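Local coordinates for protein similar to hydroxylamine oxidoreductase (PDB 6H5L) that probably acts as a multi-heme c reductase related to hydroxylamine oxidoreductase, working with a partner cytochrome in a large anammox electron-transfer complex, at residues A[92-97]-A[215-220]. Residues are numbered along the deposited sequence; the frame is centred on the assembly and turned at random.
Sequences VADWRS and RHKFSA. With HEC (heme c), chain D.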
# COMPACT_ATOMS: atom_id res chain seq x y z
N VAL A 92 -34.39 -1.33 -1.06
CA VAL A 92 -33.58 -1.36 -2.27
C VAL A 92 -32.10 -1.45 -1.93
O VAL A 92 -31.35 -2.20 -2.58
CB VAL A 92 -33.89 -0.13 -3.15
CG1 VAL A 92 -32.99 -0.10 -4.37
CG2 VAL A 92 -35.36 -0.14 -3.56
N ALA A 93 -31.65 -0.70 -0.92
CA ALA A 93 -30.25 -0.76 -0.52
C ALA A 93 -29.86 -2.17 -0.09
O ALA A 93 -28.77 -2.65 -0.44
CB ALA A 93 -29.98 0.24 0.60
N ASP A 94 -30.73 -2.85 0.66
CA ASP A 94 -30.47 -4.25 0.99
C ASP A 94 -30.42 -5.10 -0.28
O ASP A 94 -29.49 -5.89 -0.47
CB ASP A 94 -31.54 -4.78 1.94
CG ASP A 94 -31.38 -4.26 3.35
OD1 ASP A 94 -30.57 -3.33 3.55
OD2 ASP A 94 -32.06 -4.78 4.26
N TRP A 95 -31.41 -4.94 -1.15
CA TRP A 95 -31.52 -5.80 -2.33
C TRP A 95 -30.36 -5.58 -3.29
O TRP A 95 -29.82 -6.54 -3.85
CB TRP A 95 -32.86 -5.57 -3.02
CG TRP A 95 -32.97 -6.25 -4.36
CD1 TRP A 95 -33.17 -7.58 -4.59
CD2 TRP A 95 -32.89 -5.62 -5.64
NE1 TRP A 95 -33.22 -7.82 -5.94
CE2 TRP A 95 -33.05 -6.64 -6.61
CE3 TRP A 95 -32.70 -4.31 -6.07
CZ2 TRP A 95 -33.02 -6.37 -7.98
CZ3 TRP A 95 -32.67 -4.05 -7.43
CH2 TRP A 95 -32.83 -5.08 -8.37
N ARG A 96 -29.96 -4.32 -3.50
CA ARG A 96 -28.83 -4.03 -4.37
C ARG A 96 -27.53 -4.63 -3.84
O ARG A 96 -26.62 -4.92 -4.62
CB ARG A 96 -28.67 -2.51 -4.53
CG ARG A 96 -29.79 -1.84 -5.29
CD ARG A 96 -29.35 -0.49 -5.83
NE ARG A 96 -29.44 -0.42 -7.28
CZ ARG A 96 -30.47 0.11 -7.94
NH1 ARG A 96 -31.49 0.63 -7.27
NH2 ARG A 96 -30.47 0.13 -9.26
N SER A 97 -27.44 -4.84 -2.53
CA SER A 97 -26.24 -5.38 -1.90
C SER A 97 -26.28 -6.90 -1.75
O SER A 97 -25.29 -7.49 -1.30
CB SER A 97 -26.03 -4.72 -0.54
OG SER A 97 -24.79 -5.09 0.04
N ARG A 215 -34.30 -9.97 5.81
CA ARG A 215 -35.02 -9.62 4.59
C ARG A 215 -34.18 -8.74 3.67
O ARG A 215 -33.52 -7.80 4.11
CB ARG A 215 -36.33 -8.90 4.93
CG ARG A 215 -37.54 -9.53 4.27
CD ARG A 215 -38.70 -8.55 4.18
NE ARG A 215 -38.93 -7.80 5.41
CZ ARG A 215 -39.60 -8.25 6.46
NH1 ARG A 215 -40.12 -9.47 6.44
NH2 ARG A 215 -39.76 -7.48 7.52
N HIS A 216 -34.20 -9.09 2.38
CA HIS A 216 -33.74 -8.27 1.27
C HIS A 216 -32.22 -8.14 1.22
O HIS A 216 -31.67 -7.65 0.23
CB HIS A 216 -34.41 -6.90 1.34
CG HIS A 216 -35.88 -6.95 1.09
ND1 HIS A 216 -36.80 -6.32 1.90
CD2 HIS A 216 -36.60 -7.58 0.13
CE1 HIS A 216 -38.02 -6.55 1.44
NE2 HIS A 216 -37.92 -7.32 0.36
N LYS A 217 -31.53 -8.62 2.25
CA LYS A 217 -30.10 -8.90 2.12
C LYS A 217 -29.83 -10.39 1.95
O LYS A 217 -28.90 -10.76 1.23
CB LYS A 217 -29.33 -8.37 3.34
CG LYS A 217 -28.26 -7.33 2.98
CD LYS A 217 -27.29 -7.10 4.13
CE LYS A 217 -26.13 -6.19 3.72
NZ LYS A 217 -26.35 -4.77 4.12
N PHE A 218 -30.66 -11.23 2.59
CA PHE A 218 -30.63 -12.68 2.44
C PHE A 218 -29.19 -13.20 2.44
O PHE A 218 -28.74 -13.90 1.53
CB PHE A 218 -31.37 -13.11 1.17
CG PHE A 218 -32.84 -12.76 1.19
CD1 PHE A 218 -33.71 -13.45 2.02
CD2 PHE A 218 -33.34 -11.76 0.39
CE1 PHE A 218 -35.06 -13.14 2.04
CE2 PHE A 218 -34.69 -11.44 0.41
CZ PHE A 218 -35.55 -12.13 1.23
N SER A 219 -28.47 -12.83 3.49
CA SER A 219 -27.04 -13.09 3.59
C SER A 219 -26.80 -14.42 4.29
O SER A 219 -27.20 -14.60 5.45
CB SER A 219 -26.34 -11.95 4.34
OG SER A 219 -25.02 -12.32 4.70
N ALA A 220 -26.15 -15.35 3.59
CA ALA A 220 -25.73 -16.59 4.23
C ALA A 220 -24.73 -16.33 5.34
O ALA A 220 -24.68 -17.08 6.33
CB ALA A 220 -25.14 -17.55 3.20
FE HEC D . -39.44 -8.13 -0.66
CHA HEC D . -41.47 -8.44 2.07
CHB HEC D . -40.38 -4.80 -0.94
CHC HEC D . -37.62 -7.83 -3.53
CHD HEC D . -38.59 -11.48 -0.50
NA HEC D . -40.67 -6.85 0.38
C1A HEC D . -41.46 -7.20 1.46
C2A HEC D . -42.26 -6.06 1.85
C3A HEC D . -41.96 -5.05 1.01
C4A HEC D . -40.95 -5.53 0.08
CMA HEC D . -42.53 -3.62 0.98
CAA HEC D . -43.27 -6.09 3.02
CBA HEC D . -43.12 -4.95 4.03
CGA HEC D . -41.73 -4.91 4.61
O1A HEC D . -41.25 -5.95 5.12
O2A HEC D . -41.11 -3.82 4.57
NB HEC D . -39.10 -6.61 -2.00
C1B HEC D . -39.52 -5.30 -1.89
C2B HEC D . -38.90 -4.54 -2.96
C3B HEC D . -38.15 -5.37 -3.68
C4B HEC D . -38.25 -6.69 -3.08
CMB HEC D . -39.12 -3.03 -3.21
CAB HEC D . -37.29 -5.03 -4.92
CBB HEC D . -36.06 -4.18 -4.51
NC HEC D . -38.32 -9.41 -1.79
C1C HEC D . -37.66 -9.07 -2.96
C2C HEC D . -36.89 -10.22 -3.39
C3C HEC D . -37.26 -11.26 -2.64
C4C HEC D . -38.10 -10.76 -1.56
CMC HEC D . -36.16 -10.29 -4.75
CAC HEC D . -36.78 -12.73 -2.80
CBC HEC D . -35.26 -12.86 -2.58
ND HEC D . -39.99 -9.73 0.55
C1D HEC D . -39.40 -10.99 0.51
C2D HEC D . -39.79 -11.72 1.70
C3D HEC D . -40.68 -10.76 2.49
C4D HEC D . -40.76 -9.55 1.70
CMD HEC D . -39.39 -13.15 2.11
CAD HEC D . -41.37 -11.04 3.84
CBD HEC D . -42.57 -11.93 3.57
CGD HEC D . -43.42 -12.02 4.81
O1D HEC D . -42.97 -11.54 5.89
O2D HEC D . -44.55 -12.56 4.71
O HOH W 1 -35.37 -4.65 3.69
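At a bis-histidine heme c site, His216 and Asp94 meet through their CB atoms, 3.6 Å apart. His216 NE2 binds the heme iron at 2.0 Å, and His133 is the other axial ligand. His216 ND1, the other ring nitrogen, donates to a water lying in the ring plane, at 2.8 Å. The same water bonds weakly to Asp94 OD2, whose stronger partner is Arg276 of the second subunit. Water and iron together probably fix the rotation of the imidazole. Trp95 CG is anti to the backbone N (chi1 171°), which turns one indole face to the heme's thioether arm: CBB lies over it, 3.7 Å from Trp95 CD2. Trp95 NE1 bonds to Val127 O. Arg215 runs along the porphyrin with its CD 3.4 Å from heme C3D. Its chain bends at chi3 (-45°), which sets propionate O1A over one face of the guanidinium, 3.0 Å from Arg215 NE. Arg215 NH1 makes a salt bridge to Asp210 and a hydrogen bond to a propionate oxygen of another heme. A leucine here would probably leave Asp210 without its charge partner and the second heme's propionate without that bond. Phe218 CE2 reaches heme CBC at 3.4 Å. The contact joins helix 89-97 to the loop between helices 197-202 and 220-224, with helix 77-87 packed against Trp95.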